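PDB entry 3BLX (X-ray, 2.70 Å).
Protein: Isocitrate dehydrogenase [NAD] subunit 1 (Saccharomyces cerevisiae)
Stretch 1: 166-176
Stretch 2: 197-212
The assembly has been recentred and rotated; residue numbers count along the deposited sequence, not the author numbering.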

ATOM      1  N   ALA E 166      11.514 -24.660  -3.214  1.00 16.97           N
ATOM      2  CA  ALA E 166      12.154 -25.966  -3.298  1.00 23.87           C
ATOM      3  C   ALA E 166      12.945 -26.128  -4.597  1.00 34.24           C
ATOM      4  O   ALA E 166      14.096 -26.595  -4.586  1.00 30.26           O
ATOM      5  CB  ALA E 166      11.126 -27.084  -3.168  1.00 16.71           C
ATOM      6  N   PHE E 167      12.352 -25.732  -5.717  1.00 30.09           N
ATOM      7  CA  PHE E 167      13.034 -25.876  -6.993  1.00 27.57           C
ATOM      8  C   PHE E 167      14.206 -24.934  -7.100  1.00 33.23           C
ATOM      9  O   PHE E 167      15.275 -25.339  -7.550  1.00 31.50           O
ATOM     10  CB  PHE E 167      12.060 -25.691  -8.141  1.00 28.76           C
ATOM     11  CG  PHE E 167      11.151 -26.863  -8.329  1.00 29.65           C
ATOM     12  CD1 PHE E 167      11.669 -28.114  -8.641  1.00 30.98           C
ATOM     13  CD2 PHE E 167       9.788 -26.724  -8.189  1.00 29.35           C
ATOM     14  CE1 PHE E 167      10.833 -29.209  -8.832  1.00 31.31           C
ATOM     15  CE2 PHE E 167       8.942 -27.819  -8.371  1.00 34.35           C
ATOM     16  CZ  PHE E 167       9.473 -29.068  -8.692  1.00 29.67           C
ATOM     17  N   ASP E 168      14.020 -23.684  -6.671  1.00 33.28           N
ATOM     18  CA  ASP E 168      15.126 -22.718  -6.678  1.00 28.88           C
ATOM     19  C   ASP E 168      16.293 -23.186  -5.833  1.00 28.69           C
ATOM     20  O   ASP E 168      17.438 -22.839  -6.104  1.00 39.32           O
ATOM     21  CB  ASP E 168      14.675 -21.351  -6.200  1.00 19.52           C
ATOM     22  CG  ASP E 168      13.878 -20.590  -7.254  1.00 54.50           C
ATOM     23  OD1 ASP E 168      14.110 -20.821  -8.471  1.00 46.65           O
ATOM     24  OD2 ASP E 168      13.023 -19.751  -6.862  1.00 52.76           O
ATOM     25  N   PHE E 169      15.990 -23.983  -4.822  1.00 28.81           N
ATOM     26  CA  PHE E 169      16.988 -24.473  -3.868  1.00 37.77           C
ATOM     27  C   PHE E 169      17.743 -25.649  -4.472  1.00 35.96           C
ATOM     28  O   PHE E 169      18.951 -25.753  -4.354  1.00 33.16           O
ATOM     29  CB  PHE E 169      16.278 -24.901  -2.587  1.00 28.54           C
ATOM     30  CG  PHE E 169      17.186 -25.160  -1.434  1.00 29.08           C
ATOM     31  CD1 PHE E 169      17.710 -26.441  -1.224  1.00 30.20           C
ATOM     32  CD2 PHE E 169      17.475 -24.147  -0.527  1.00 23.19           C
ATOM     33  CE1 PHE E 169      18.534 -26.698  -0.138  1.00 31.26           C
ATOM     34  CE2 PHE E 169      18.291 -24.387   0.558  1.00 29.33           C
ATOM     35  CZ  PHE E 169      18.828 -25.669   0.759  1.00 31.03           C
ATOM     36  N   ALA E 170      17.007 -26.535  -5.121  1.00 29.10           N
ATOM     37  CA  ALA E 170      17.604 -27.628  -5.859  1.00 32.44           C
ATOM     38  C   ALA E 170      18.544 -27.088  -6.938  1.00 41.26           C
ATOM     39  O   ALA E 170      19.654 -27.577  -7.074  1.00 52.11           O
ATOM     40  CB  ALA E 170      16.513 -28.515  -6.471  1.00 32.33           C
ATOM     41  N   LYS E 171      18.103 -26.077  -7.690  1.00 43.79           N
ATOM     42  CA  LYS E 171      18.940 -25.393  -8.694  1.00 41.96           C
ATOM     43  C   LYS E 171      20.239 -24.889  -8.070  1.00 45.46           C
ATOM     44  O   LYS E 171      21.332 -25.189  -8.538  1.00 55.12           O
ATOM     45  CB  LYS E 171      18.193 -24.195  -9.307  1.00 40.54           C
ATOM     46  CG  LYS E 171      18.448 -23.928 -10.806  1.00 50.60           C
ATOM     47  CD  LYS E 171      17.545 -24.830 -11.686  1.00 76.64           C
ATOM     48  CE  LYS E 171      17.653 -24.534 -13.198  1.00 86.53           C
ATOM     49  NZ  LYS E 171      16.856 -25.510 -14.047  1.00 78.55           N
ATOM     50  N   LYS E 172      20.109 -24.123  -6.997  1.00 43.52           N
ATOM     51  CA  LYS E 172      21.255 -23.449  -6.403  1.00 45.09           C
ATOM     52  C   LYS E 172      22.299 -24.414  -5.847  1.00 49.44           C
ATOM     53  O   LYS E 172      23.488 -24.113  -5.845  1.00 52.40           O
ATOM     54  CB  LYS E 172      20.794 -22.509  -5.288  1.00 36.25           C
ATOM     55  CG  LYS E 172      21.796 -21.420  -4.929  1.00 40.98           C
ATOM     56  CD  LYS E 172      21.429 -20.756  -3.607  1.00 38.65           C
ATOM     57  CE  LYS E 172      22.204 -19.474  -3.374  1.00 41.59           C
ATOM     58  NZ  LYS E 172      21.993 -18.980  -1.978  1.00 61.88           N
ATOM     59  N   TYR E 173      21.859 -25.566  -5.356  1.00 46.72           N
ATOM     60  CA  TYR E 173      22.782 -26.498  -4.697  1.00 44.45           C
ATOM     61  C   TYR E 173      22.950 -27.769  -5.519  1.00 44.81           C
ATOM     62  O   TYR E 173      23.338 -28.823  -5.010  1.00 46.84           O
ATOM     63  CB  TYR E 173      22.370 -26.780  -3.230  1.00 30.67           C
ATOM     64  CG  TYR E 173      22.393 -25.526  -2.383  1.00 44.84           C
ATOM     65  CD1 TYR E 173      21.220 -24.877  -2.017  1.00 37.01           C
ATOM     66  CD2 TYR E 173      23.600 -24.970  -1.984  1.00 46.92           C
ATOM     67  CE1 TYR E 173      21.252 -23.719  -1.255  1.00 55.28           C
ATOM     68  CE2 TYR E 173      23.644 -23.809  -1.222  1.00 61.45           C
ATOM     69  CZ  TYR E 173      22.472 -23.181  -0.854  1.00 66.65           C
ATOM     70  OH  TYR E 173      22.532 -22.017  -0.100  1.00 59.32           O
ATOM     71  N   ASN E 174      22.674 -27.645  -6.809  1.00 47.79           N
ATOM     72  CA  ASN E 174      22.844 -28.758  -7.745  1.00 50.14           C
ATOM     73  C   ASN E 174      22.265 -30.079  -7.273  1.00 53.74           C
ATOM     74  O   ASN E 174      22.936 -31.114  -7.315  1.00 64.10           O
ATOM     75  CB  ASN E 174      24.316 -28.929  -8.128  1.00 54.15           C
ATOM     76  CG  ASN E 174      24.808 -27.812  -9.050  1.00 84.91           C
ATOM     77  OD1 ASN E 174      24.622 -27.867 -10.271  1.00 79.82           O
ATOM     78  ND2 ASN E 174      25.434 -26.789  -8.464  1.00 57.69           N
ATOM     79  N   ARG E 175      21.018 -30.034  -6.817  1.00 37.52           N
ATOM     80  CA  ARG E 175      20.278 -31.245  -6.534  1.00 36.76           C
ATOM     81  C   ARG E 175      19.488 -31.574  -7.792  1.00 53.86           C
ATOM     82  O   ARG E 175      19.115 -30.671  -8.550  1.00 57.62           O
ATOM     83  CB  ARG E 175      19.352 -31.033  -5.341  1.00 46.77           C
ATOM     84  CG  ARG E 175      19.935 -31.508  -4.030  1.00 45.94           C
ATOM     85  CD  ARG E 175      21.225 -30.796  -3.696  1.00 43.06           C
ATOM     86  NE  ARG E 175      21.861 -31.263  -2.452  1.00 65.16           N
ATOM     87  CZ  ARG E 175      21.559 -32.373  -1.775  1.00 52.18           C
ATOM     88  NH1 ARG E 175      20.617 -33.207  -2.196  1.00 46.70           N
ATOM     89  NH2 ARG E 175      22.225 -32.660  -0.670  1.00 53.71           N
ATOM     90  N   LYS E 176      19.242 -32.855  -8.031  1.00 51.07           N
ATOM     91  CA  LYS E 176      18.650 -33.260  -9.294  1.00 53.56           C
ATOM     92  C   LYS E 176      17.239 -33.800  -9.153  1.00 54.24           C
ATOM     93  O   LYS E 176      16.535 -33.939 -10.146  1.00 67.25           O
ATOM     94  CB  LYS E 176      19.561 -34.259 -10.017  1.00 70.14           C
ATOM     95  CG  LYS E 176      20.715 -33.574 -10.743  1.00 85.51           C
ATOM     96  CD  LYS E 176      21.994 -34.396 -10.710  1.00100.67           C
ATOM     97  CE  LYS E 176      23.177 -33.533 -11.128  1.00101.75           C
ATOM     98  NZ  LYS E 176      24.429 -34.329 -11.266  1.00107.45           N
ATOM     99  N   ILE E 197       0.278 -28.932  -8.071  1.00 32.84           N
ATOM    100  CA  ILE E 197       1.003 -27.689  -8.208  1.00 28.04           C
ATOM    101  C   ILE E 197       2.510 -27.927  -8.260  1.00 34.32           C
ATOM    102  O   ILE E 197       3.203 -27.295  -9.057  1.00 30.27           O
ATOM    103  CB  ILE E 197       0.662 -26.702  -7.104  1.00 27.51           C
ATOM    104  CG1 ILE E 197      -0.777 -26.223  -7.277  1.00 29.45           C
ATOM    105  CG2 ILE E 197       1.639 -25.535  -7.134  1.00 21.67           C
ATOM    106  CD1 ILE E 197      -1.340 -25.434  -6.069  1.00 31.60           C
ATOM    107  N   ILE E 198       3.016 -28.848  -7.434  1.00 29.76           N
ATOM    108  CA  ILE E 198       4.458 -29.061  -7.397  1.00 29.64           C
ATOM    109  C   ILE E 198       4.902 -29.646  -8.729  1.00 34.90           C
ATOM    110  O   ILE E 198       5.865 -29.181  -9.320  1.00 34.85           O
ATOM    111  CB  ILE E 198       4.923 -30.004  -6.263  1.00 38.29           C
ATOM    112  CG1 ILE E 198       4.457 -29.520  -4.884  1.00 34.56           C
ATOM    113  CG2 ILE E 198       6.452 -30.123  -6.273  1.00 27.57           C
ATOM    114  CD1 ILE E 198       5.226 -28.359  -4.380  1.00 26.99           C
ATOM    115  N   THR E 199       4.201 -30.667  -9.204  1.00 33.63           N
ATOM    116  CA  THR E 199       4.592 -31.307 -10.463  1.00 43.04           C
ATOM    117  C   THR E 199       4.435 -30.381 -11.688  1.00 47.25           C
ATOM    118  O   THR E 199       5.239 -30.463 -12.614  1.00 51.70           O
ATOM    119  CB  THR E 199       3.886 -32.689 -10.702  1.00 42.11           C
ATOM    120  OG1 THR E 199       2.514 -32.486 -11.042  1.00 56.01           O
ATOM    121  CG2 THR E 199       3.969 -33.574  -9.457  1.00 37.85           C
ATOM    122  N   GLU E 200       3.436 -29.494 -11.692  1.00 31.60           N
ATOM    123  CA  GLU E 200       3.275 -28.554 -12.807  1.00 41.33           C
ATOM    124  C   GLU E 200       4.381 -27.512 -12.834  1.00 40.77           C
ATOM    125  O   GLU E 200       4.940 -27.213 -13.882  1.00 51.41           O
ATOM    126  CB  GLU E 200       1.918 -27.828 -12.766  1.00 48.82           C
ATOM    127  CG  GLU E 200       0.682 -28.732 -12.949  1.00 70.94           C
ATOM    128  CD  GLU E 200      -0.623 -28.051 -12.507  1.00 99.89           C
ATOM    129  OE1 GLU E 200      -0.601 -26.820 -12.217  1.00 89.17           O
ATOM    130  OE2 GLU E 200      -1.664 -28.754 -12.450  1.00 74.18           O
ATOM    131  N   ILE E 201       4.675 -26.929 -11.684  1.00 37.10           N
ATOM    132  CA  ILE E 201       5.724 -25.927 -11.597  1.00 31.93           C
ATOM    133  C   ILE E 201       7.062 -26.546 -11.960  1.00 39.42           C
ATOM    134  O   ILE E 201       7.969 -25.871 -12.458  1.00 42.83           O
ATOM    135  CB  ILE E 201       5.766 -25.309 -10.209  1.00 28.57           C
ATOM    136  CG1 ILE E 201       4.480 -24.498  -9.999  1.00 23.80           C
ATOM    137  CG2 ILE E 201       7.028 -24.466 -10.027  1.00 25.96           C
ATOM    138  CD1 ILE E 201       4.639 -23.293  -9.081  1.00 46.66           C
ATOM    139  N   GLY E 202       7.161 -27.855 -11.749  1.00 41.32           N
ATOM    140  CA  GLY E 202       8.347 -28.610 -12.121  1.00 45.29           C
ATOM    141  C   GLY E 202       8.549 -28.715 -13.624  1.00 55.86           C
ATOM    142  O   GLY E 202       9.625 -28.398 -14.147  1.00 59.71           O
ATOM    143  N   GLN E 203       7.508 -29.151 -14.328  1.00 55.88           N
ATOM    144  CA  GLN E 203       7.571 -29.337 -15.780  1.00 52.32           C
ATOM    145  C   GLN E 203       7.677 -28.036 -16.587  1.00 51.58           C
ATOM    146  O   GLN E 203       8.411 -27.983 -17.573  1.00 63.59           O
ATOM    147  CB  GLN E 203       6.388 -30.195 -16.249  1.00 55.72           C
ATOM    148  CG  GLN E 203       6.442 -31.621 -15.692  1.00 54.96           C
ATOM    149  CD  GLN E 203       5.090 -32.306 -15.688  1.00 80.62           C
ATOM    150  OE1 GLN E 203       4.054 -31.668 -15.907  1.00 72.22           O
ATOM    151  NE2 GLN E 203       5.090 -33.615 -15.431  1.00 55.68           N
ATOM    152  N   LYS E 204       6.970 -26.989 -16.159  1.00 53.05           N
ATOM    153  CA  LYS E 204       6.942 -25.721 -16.892  1.00 38.56           C
ATOM    154  C   LYS E 204       8.106 -24.811 -16.564  1.00 49.09           C
ATOM    155  O   LYS E 204       8.634 -24.150 -17.449  1.00 62.66           O
ATOM    156  CB  LYS E 204       5.617 -24.976 -16.679  1.00 45.42           C
ATOM    157  CG  LYS E 204       4.376 -25.777 -17.089  1.00 59.76           C
ATOM    158  CD  LYS E 204       3.081 -24.993 -16.872  1.00 75.60           C
ATOM    159  CE  LYS E 204       1.859 -25.901 -17.071  1.00 98.86           C
ATOM    160  NZ  LYS E 204       0.588 -25.284 -16.578  1.00 84.58           N
ATOM    161  N   GLU E 205       8.521 -24.760 -15.303  1.00 56.89           N
ATOM    162  CA  GLU E 205       9.530 -23.761 -14.919  1.00 43.91           C
ATOM    163  C   GLU E 205      10.926 -24.326 -14.591  1.00 45.12           C
ATOM    164  O   GLU E 205      11.909 -23.583 -14.557  1.00 43.96           O
ATOM    165  CB  GLU E 205       9.027 -22.877 -13.767  1.00 43.39           C
ATOM    166  CG  GLU E 205       7.625 -22.298 -13.942  1.00 40.25           C
ATOM    167  CD  GLU E 205       7.259 -21.293 -12.829  1.00 66.61           C
ATOM    168  OE1 GLU E 205       8.169 -20.795 -12.114  1.00 53.43           O
ATOM    169  OE2 GLU E 205       6.051 -21.000 -12.670  1.00 59.78           O
ATOM    170  N   TYR E 206      11.012 -25.629 -14.344  1.00 47.97           N
ATOM    171  CA  TYR E 206      12.290 -26.242 -13.949  1.00 57.00           C
ATOM    172  C   TYR E 206      12.460 -27.613 -14.625  1.00 57.29           C
ATOM    173  O   TYR E 206      12.327 -28.663 -13.988  1.00 55.02           O
ATOM    174  CB  TYR E 206      12.389 -26.361 -12.412  1.00 39.15           C
ATOM    175  CG  TYR E 206      12.228 -25.028 -11.668  1.00 39.56           C
ATOM    176  CD1 TYR E 206      10.968 -24.549 -11.321  1.00 36.66           C
ATOM    177  CD2 TYR E 206      13.341 -24.264 -11.303  1.00 42.84           C
ATOM    178  CE1 TYR E 206      10.810 -23.346 -10.659  1.00 32.46           C
ATOM    179  CE2 TYR E 206      13.196 -23.047 -10.628  1.00 36.98           C
ATOM    180  CZ  TYR E 206      11.924 -22.592 -10.307  1.00 45.40           C
ATOM    181  OH  TYR E 206      11.775 -21.375  -9.641  1.00 36.86           O
ATOM    182  N   PRO E 207      12.744 -27.608 -15.932  1.00 68.91           N
ATOM    183  CA  PRO E 207      12.680 -28.868 -16.689  1.00 65.14           C
ATOM    184  C   PRO E 207      13.892 -29.756 -16.401  1.00 71.32           C
ATOM    185  O   PRO E 207      13.799 -30.999 -16.466  1.00 48.04           O
ATOM    186  CB  PRO E 207      12.686 -28.404 -18.153  1.00 55.80           C
ATOM    187  CG  PRO E 207      12.494 -26.868 -18.095  1.00 67.55           C
ATOM    188  CD  PRO E 207      13.075 -26.454 -16.784  1.00 54.50           C
ATOM    189  N   ASP E 208      15.009 -29.099 -16.063  1.00 71.62           N
ATOM    190  CA  ASP E 208      16.280 -29.762 -15.737  1.00 70.74           C
ATOM    191  C   ASP E 208      16.238 -30.555 -14.422  1.00 77.14           C
ATOM    192  O   ASP E 208      17.188 -31.269 -14.076  1.00 67.59           O
ATOM    193  CB  ASP E 208      17.402 -28.727 -15.654  1.00 90.29           C
ATOM    194  CG  ASP E 208      17.653 -28.019 -16.981  1.00123.91           C
ATOM    195  OD1 ASP E 208      17.124 -28.493 -18.016  1.00120.64           O
ATOM    196  OD2 ASP E 208      18.384 -26.992 -16.986  1.00112.11           O
ATOM    197  N   ILE E 209      15.135 -30.415 -13.693  1.00 70.22           N
ATOM    198  CA  ILE E 209      14.968 -31.092 -12.419  1.00 50.28           C
ATOM    199  C   ILE E 209      13.842 -32.131 -12.452  1.00 51.82           C
ATOM    200  O   ILE E 209      12.715 -31.849 -12.882  1.00 55.20           O
ATOM    201  CB  ILE E 209      14.731 -30.080 -11.290  1.00 41.11           C
ATOM    202  CG1 ILE E 209      15.968 -29.222 -11.104  1.00 32.57           C
ATOM    203  CG2 ILE E 209      14.401 -30.810  -9.999  1.00 46.21           C
ATOM    204  CD1 ILE E 209      15.787 -28.114 -10.112  1.00 51.73           C
ATOM    205  N   ASP E 210      14.162 -33.332 -11.991  1.00 45.13           N
ATOM    206  CA  ASP E 210      13.200 -34.426 -11.931  1.00 56.37           C
ATOM    207  C   ASP E 210      12.188 -34.213 -10.826  1.00 50.55           C
ATOM    208  O   ASP E 210      12.543 -34.175  -9.644  1.00 64.48           O
ATOM    209  CB  ASP E 210      13.909 -35.767 -11.681  1.00 64.44           C
ATOM    210  CG  ASP E 210      14.600 -36.314 -12.919  1.00 92.10           C
ATOM    211  OD1 ASP E 210      14.759 -35.563 -13.911  1.00 93.54           O
ATOM    212  OD2 ASP E 210      14.992 -37.501 -12.896  1.00 94.34           O
ATOM    213  N   VAL E 211      10.924 -34.103 -11.208  1.00 35.38           N
ATOM    214  CA  VAL E 211       9.841 -34.029 -10.232  1.00 42.38           C
ATOM    215  C   VAL E 211       9.228 -35.409 -10.020  1.00 42.43           C
ATOM    216  O   VAL E 211       9.245 -36.231 -10.916  1.00 43.47           O
ATOM    217  CB  VAL E 211       8.726 -33.117 -10.715  1.00 38.57           C
ATOM    218  CG1 VAL E 211       7.962 -32.571  -9.516  1.00 50.27           C
ATOM    219  CG2 VAL E 211       9.298 -31.987 -11.560  1.00 53.41           C
ATOM    220  N   SER E 212       8.680 -35.658  -8.836  1.00 40.26           N
ATOM    221  CA  SER E 212       8.055 -36.944  -8.556  1.00 38.43           C
ATOM    222  C   SER E 212       7.134 -36.808  -7.354  1.00 46.06           C
ATOM    223  O   SER E 212       7.086 -35.759  -6.723  1.00 41.45           O
ATOM    224  CB  SER E 212       9.110 -38.033  -8.317  1.00 47.32           C
ATOM    225  OG  SER E 212      10.303 -37.502  -7.728  1.00 55.96           O
TER

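The contact is built around one aromatic side chain, Phe167, whose CB rather than its ring sits over the face of Tyr206. The Phe167 CB atom lies 3.4 Å from the centroid of the Tyr206 ring and only 6° off its normal, a nearly ideal CH-pi approach. The two aromatic planes are close to parallel, at 16°, but slid apart, with centroids separated by 5.2 Å, so the rings barely overlap. The Phe167 ring lies beyond the tyrosine, packed against the second stretch, and is buried.

There the ring meets a pocket lined by helix 197-205, the turn and the strand that follow it. Phe167 CE2 is 3.5 Å from Ile198 O and 4.0 Å from Ile198 CG2. At the ring edge, Phe167 CZ reaches to 3.9 Å from Val211 CG1, and Phe167 CD1 to 4.1 Å from Ile209 CG2. Gly202 suits its place because there is little room for anything larger: its CA is 3.6 Å from Phe167 CZ, and a CB at this position would crowd Phe167 CZ and clash with Val211 CG2. The helix axes, inclined at 47°, come no closer than 11.4 Å, a gap that the large phenylalanine side chain helps to fill.

Tyr206, the first residue to leave helical geometry after its helix, combines apolar and polar roles. Its ring receives Phe167 CB, and its hydroxyl extends to the more exposed side of the contact, where Tyr206 OH donates a hydrogen bond of 2.7 Å to Asp168 OD1. The carboxylate of Asp168 comes nearer than its CA-to-CB bond, which points away, would suggest.

Tyr206 also opens a type I turn that ends at Ile209. The extended isoleucine side chain (chi1 m, chi2 t) brings CD1 to 3.7 Å from Ala170 CB; the small methyl of the alanine allows this close packing against the helix. The aliphatic part of Lys171 adds to the cover, with Lys171 CD 4.0 Å from Ile209 CD1, and its end continues to a long salt bridge, Lys171 NZ to Asp208 OD2 at 3.6 Å. Asp208 is poorly ordered.

Beyond the helix, the backbones themselves meet. Asp210 N donates a hydrogen bond to Lys176 O (3.1 Å, with an angle of 152° at the hydrogen), tying the start of the strand to the end of the first stretch. Altogether the two stretches bury 622 Å², summed over both sides.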